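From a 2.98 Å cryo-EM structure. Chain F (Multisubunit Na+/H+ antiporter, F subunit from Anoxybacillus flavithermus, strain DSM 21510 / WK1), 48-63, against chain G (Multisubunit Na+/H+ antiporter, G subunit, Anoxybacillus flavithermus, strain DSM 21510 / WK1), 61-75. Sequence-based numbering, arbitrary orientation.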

# COMPACT_ATOMS: atom_id res chain seq x y z
N VAL F 48 3.94 28.31 24.57
CA VAL F 48 2.72 29.07 24.80
C VAL F 48 1.52 28.36 24.17
O VAL F 48 0.38 28.54 24.63
CB VAL F 48 2.87 30.53 24.31
CG1 VAL F 48 2.84 30.63 22.81
CG2 VAL F 48 1.84 31.44 24.95
N SER F 49 1.74 27.51 23.17
CA SER F 49 0.66 26.67 22.67
C SER F 49 0.32 25.57 23.66
O SER F 49 -0.85 25.17 23.76
CB SER F 49 1.04 26.07 21.32
OG SER F 49 2.11 25.16 21.46
N MET F 50 1.31 25.06 24.40
CA MET F 50 0.99 24.16 25.50
C MET F 50 0.26 24.87 26.63
O MET F 50 -0.57 24.26 27.31
CB MET F 50 2.25 23.49 26.05
CG MET F 50 2.79 22.38 25.19
SD MET F 50 4.14 21.54 26.01
CE MET F 50 5.48 22.69 25.74
N LEU F 51 0.57 26.15 26.87
CA LEU F 51 -0.13 26.91 27.91
C LEU F 51 -1.58 27.18 27.53
O LEU F 51 -2.48 27.01 28.36
CB LEU F 51 0.58 28.23 28.18
CG LEU F 51 1.86 28.26 28.99
CD1 LEU F 51 2.37 29.67 28.98
CD2 LEU F 51 1.55 27.85 30.41
N LEU F 52 -1.82 27.61 26.29
CA LEU F 52 -3.17 27.94 25.85
C LEU F 52 -4.03 26.71 25.59
O LEU F 52 -5.23 26.89 25.34
CB LEU F 52 -3.10 28.80 24.58
CG LEU F 52 -2.50 30.19 24.77
CD1 LEU F 52 -2.32 30.90 23.44
CD2 LEU F 52 -3.37 31.00 25.71
N ASN F 53 -3.44 25.51 25.63
CA ASN F 53 -4.13 24.22 25.45
C ASN F 53 -4.79 24.15 24.07
O ASN F 53 -5.93 23.72 23.93
CB ASN F 53 -5.13 23.96 26.58
CG ASN F 53 -5.50 22.49 26.70
OD1 ASN F 53 -5.02 21.65 25.94
ND2 ASN F 53 -6.36 22.18 27.66
N THR F 54 -4.07 24.60 23.05
CA THR F 54 -4.56 24.57 21.68
C THR F 54 -3.51 23.95 20.77
O THR F 54 -2.31 24.18 20.94
CB THR F 54 -4.91 25.97 21.15
OG1 THR F 54 -3.75 26.81 21.18
CG2 THR F 54 -6.03 26.61 21.96
N SER F 55 -3.98 23.18 19.80
CA SER F 55 -3.14 22.63 18.75
C SER F 55 -3.18 23.48 17.48
O SER F 55 -3.05 22.95 16.38
CB SER F 55 -3.56 21.20 18.43
OG SER F 55 -3.41 20.36 19.56
N ALA F 56 -3.35 24.79 17.62
CA ALA F 56 -3.63 25.66 16.49
C ALA F 56 -2.43 26.48 16.05
O ALA F 56 -2.59 27.40 15.25
CB ALA F 56 -4.79 26.59 16.84
N PHE F 57 -1.22 26.16 16.53
CA PHE F 57 -0.07 27.00 16.23
C PHE F 57 1.17 26.20 15.84
O PHE F 57 2.27 26.74 15.86
CB PHE F 57 0.28 27.88 17.43
CG PHE F 57 -0.79 28.87 17.79
CD1 PHE F 57 -0.92 30.06 17.10
CD2 PHE F 57 -1.66 28.61 18.84
CE1 PHE F 57 -1.90 30.97 17.44
CE2 PHE F 57 -2.64 29.52 19.18
CZ PHE F 57 -2.77 30.70 18.48
N LEU F 58 1.02 24.92 15.48
CA LEU F 58 2.21 24.12 15.18
C LEU F 58 2.73 24.42 13.78
O LEU F 58 3.94 24.30 13.51
CB LEU F 58 1.90 22.63 15.30
CG LEU F 58 1.54 22.02 16.67
CD1 LEU F 58 2.38 22.57 17.81
CD2 LEU F 58 0.08 22.11 16.99
N ASP F 59 1.81 24.83 12.90
CA ASP F 59 2.17 25.31 11.57
C ASP F 59 3.06 26.53 11.65
O ASP F 59 3.94 26.72 10.81
CB ASP F 59 0.91 25.62 10.78
CG ASP F 59 0.09 24.39 10.47
OD1 ASP F 59 0.68 23.30 10.31
OD2 ASP F 59 -1.15 24.51 10.41
N VAL F 60 2.85 27.36 12.68
CA VAL F 60 3.72 28.50 12.94
C VAL F 60 5.13 28.04 13.27
O VAL F 60 6.11 28.65 12.84
CB VAL F 60 3.11 29.37 14.07
CG1 VAL F 60 3.97 30.57 14.37
CG2 VAL F 60 1.69 29.79 13.73
N ILE F 61 5.26 26.91 13.97
CA ILE F 61 6.57 26.41 14.37
C ILE F 61 7.36 25.91 13.16
O ILE F 61 8.52 26.28 12.95
CB ILE F 61 6.41 25.30 15.42
CG1 ILE F 61 5.76 25.87 16.68
CG2 ILE F 61 7.75 24.65 15.73
CD1 ILE F 61 5.27 24.82 17.59
N LEU F 62 6.72 25.08 12.34
CA LEU F 62 7.40 24.61 11.13
C LEU F 62 7.63 25.75 10.13
O LEU F 62 8.63 25.75 9.41
CB LEU F 62 6.63 23.45 10.50
CG LEU F 62 7.22 22.79 9.26
CD1 LEU F 62 8.64 22.36 9.51
CD2 LEU F 62 6.39 21.58 8.90
N LEU F 63 6.76 26.76 10.16
CA LEU F 63 6.94 27.95 9.33
C LEU F 63 8.16 28.75 9.78
O LEU F 63 8.93 29.23 8.94
CB LEU F 63 5.69 28.81 9.39
CG LEU F 63 5.69 29.95 8.38
CD1 LEU F 63 5.55 29.38 7.00
CD2 LEU F 63 4.59 30.92 8.67
N LEU G 61 4.76 15.00 22.82
CA LEU G 61 4.30 14.00 23.78
C LEU G 61 3.17 14.52 24.65
O LEU G 61 2.27 13.76 25.00
CB LEU G 61 5.47 13.52 24.64
CG LEU G 61 6.50 12.68 23.88
CD1 LEU G 61 7.70 12.38 24.76
CD2 LEU G 61 5.87 11.40 23.38
N HIS G 62 3.17 15.82 24.98
CA HIS G 62 2.10 16.36 25.82
C HIS G 62 0.76 16.34 25.11
O HIS G 62 -0.25 15.90 25.68
CB HIS G 62 2.44 17.78 26.26
CG HIS G 62 1.36 18.42 27.08
ND1 HIS G 62 1.09 18.04 28.37
CD2 HIS G 62 0.47 19.39 26.77
CE1 HIS G 62 0.09 18.76 28.84
NE2 HIS G 62 -0.31 19.59 27.88
N PHE G 63 0.72 16.81 23.85
CA PHE G 63 -0.54 16.76 23.11
C PHE G 63 -0.92 15.33 22.74
O PHE G 63 -2.11 15.04 22.60
CB PHE G 63 -0.48 17.62 21.86
CG PHE G 63 -0.49 19.09 22.14
CD1 PHE G 63 -1.63 19.69 22.64
CD2 PHE G 63 0.61 19.87 21.86
CE1 PHE G 63 -1.66 21.04 22.90
CE2 PHE G 63 0.59 21.22 22.11
CZ PHE G 63 -0.54 21.81 22.63
N PHE G 64 0.06 14.44 22.58
CA PHE G 64 -0.26 13.05 22.31
C PHE G 64 -0.86 12.36 23.52
O PHE G 64 -1.72 11.48 23.37
CB PHE G 64 1.00 12.31 21.84
CG PHE G 64 0.76 10.87 21.49
CD1 PHE G 64 0.11 10.53 20.32
CD2 PHE G 64 1.21 9.86 22.32
CE1 PHE G 64 -0.11 9.21 19.99
CE2 PHE G 64 1.00 8.54 22.00
CZ PHE G 64 0.34 8.21 20.83
N ILE G 65 -0.45 12.74 24.73
CA ILE G 65 -0.95 12.06 25.92
C ILE G 65 -2.25 12.66 26.42
O ILE G 65 -3.27 11.97 26.48
CB ILE G 65 0.12 12.04 27.04
CG1 ILE G 65 1.29 11.15 26.63
CG2 ILE G 65 -0.47 11.52 28.33
CD1 ILE G 65 2.50 11.29 27.51
N GLU G 66 -2.26 13.95 26.79
CA GLU G 66 -3.44 14.48 27.47
C GLU G 66 -4.53 14.97 26.54
O GLU G 66 -5.50 15.56 27.01
CB GLU G 66 -3.07 15.60 28.44
CG GLU G 66 -2.47 15.13 29.75
CD GLU G 66 -2.24 16.27 30.72
OE1 GLU G 66 -2.45 17.44 30.32
OE2 GLU G 66 -1.86 16.01 31.88
N ASN G 67 -4.40 14.74 25.23
CA ASN G 67 -5.47 15.06 24.31
C ASN G 67 -5.80 13.94 23.35
O ASN G 67 -6.84 14.02 22.68
CB ASN G 67 -5.14 16.33 23.50
CG ASN G 67 -5.00 17.56 24.38
OD1 ASN G 67 -3.93 18.17 24.43
ND2 ASN G 67 -6.06 17.91 25.08
N ASN G 68 -4.97 12.89 23.27
CA ASN G 68 -5.09 11.78 22.33
C ASN G 68 -5.15 12.29 20.88
O ASN G 68 -5.95 11.84 20.07
CB ASN G 68 -6.29 10.88 22.67
CG ASN G 68 -6.20 9.50 22.03
OD1 ASN G 68 -5.24 9.19 21.33
ND2 ASN G 68 -7.21 8.68 22.28
N HIS G 69 -4.29 13.26 20.58
CA HIS G 69 -4.21 13.87 19.26
C HIS G 69 -2.80 13.70 18.74
O HIS G 69 -1.85 14.22 19.33
CB HIS G 69 -4.59 15.35 19.30
CG HIS G 69 -6.04 15.60 19.58
ND1 HIS G 69 -6.53 16.86 19.86
CD2 HIS G 69 -7.10 14.77 19.63
CE1 HIS G 69 -7.83 16.79 20.07
NE2 HIS G 69 -8.20 15.53 19.94
N PHE G 70 -2.65 12.98 17.63
CA PHE G 70 -1.34 12.72 17.05
C PHE G 70 -1.03 13.85 16.07
O PHE G 70 -1.64 13.93 15.00
CB PHE G 70 -1.32 11.37 16.35
CG PHE G 70 0.03 10.95 15.89
CD1 PHE G 70 0.96 10.45 16.80
CD2 PHE G 70 0.39 11.05 14.56
CE1 PHE G 70 2.21 10.06 16.38
CE2 PHE G 70 1.65 10.66 14.14
CZ PHE G 70 2.56 10.16 15.05
N ASN G 71 -0.09 14.71 16.43
CA ASN G 71 0.26 15.88 15.63
C ASN G 71 1.58 15.61 14.92
O ASN G 71 2.65 15.67 15.52
CB ASN G 71 0.35 17.12 16.51
CG ASN G 71 -1.01 17.57 17.01
OD1 ASN G 71 -1.99 17.57 16.27
ND2 ASN G 71 -1.07 17.95 18.28
N SER G 72 1.49 15.33 13.62
CA SER G 72 2.67 14.98 12.84
C SER G 72 3.48 16.19 12.41
O SER G 72 4.64 16.03 11.99
CB SER G 72 2.25 14.19 11.60
OG SER G 72 1.58 13.00 11.96
N ARG G 73 2.90 17.39 12.52
CA ARG G 73 3.59 18.62 12.14
C ARG G 73 4.81 18.85 13.03
O ARG G 73 5.84 19.34 12.55
CB ARG G 73 2.66 19.83 12.24
CG ARG G 73 1.72 20.06 11.05
CD ARG G 73 0.50 19.16 11.10
NE ARG G 73 -0.48 19.47 10.06
CZ ARG G 73 -1.58 18.76 9.85
NH1 ARG G 73 -1.84 17.71 10.61
NH2 ARG G 73 -2.41 19.09 8.87
N LEU G 74 4.71 18.48 14.30
CA LEU G 74 5.84 18.60 15.22
C LEU G 74 6.97 17.65 14.85
O LEU G 74 8.14 18.01 14.94
CB LEU G 74 5.37 18.34 16.64
CG LEU G 74 4.57 19.51 17.19
CD1 LEU G 74 3.86 19.16 18.47
CD2 LEU G 74 5.53 20.65 17.42
N LEU G 75 6.63 16.43 14.43
CA LEU G 75 7.66 15.47 14.04
C LEU G 75 8.37 15.92 12.77
O LEU G 75 9.60 15.81 12.66
CB LEU G 75 7.04 14.10 13.83
CG LEU G 75 6.39 13.47 15.06
CD1 LEU G 75 5.76 12.15 14.69
CD2 LEU G 75 7.41 13.30 16.18

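How do the two backbones lie against each other? Each stretch is a helix, a connecting segment and a second helix. The first helices, F 48-52 and G 61-66, run in nearly the same direction, 21° apart, but their axes come no closer than 11.3 Å, so side chains must fill the gap. The backbones draw together farther along, where Leu F58 CA lies 6.4 Å from Arg G73 CA. Between its helices, chain F turns at Asn F53, which leaves helical geometry with positive phi.

What occupies the space where chain F turns? The ring of Phe G63 does; its CA-to-CB bond points toward chain F, and the residue loses more surface to the contact than any other. Ser F49 O meets the ring edge, 3.6 Å from Phe G63 CZ, while Ser F55 OG sits over one face, 3.6 Å from Phe G63 CD1. The CA-to-CB bond of Thr F54 points away, yet its backbone contributes: Thr F54 O is 3.4 Å from Phe G63 CZ. Met F50 CG packs 4.0 Å from Phe G63 CE2, and Met F50 SD lies 4.8 Å from the centroid of the His G62 ring.

What holds the second helices together? Apolar packing is prominent here: Leu F58 CD1 reaches within 3.7 Å of Leu G74 CD2, and Ile F61 CD1 approaches Leu G74 CD2 at 4.2 Å. Leu F58 CB and Arg G73 CB are 4.2 Å apart.

Do polar groups lock the contact? No hydrogen bond crosses between the stretches. Asp F59 OD1 lies 4.0 Å from Arg G73 NE, beyond a salt bridge, although opposite charges should still attract. Asp F59 OD1 is closer to the aliphatic part of the arginine, 3.5 Å from Arg G73 CG. The contact therefore rests on packing, with charge as an accessory.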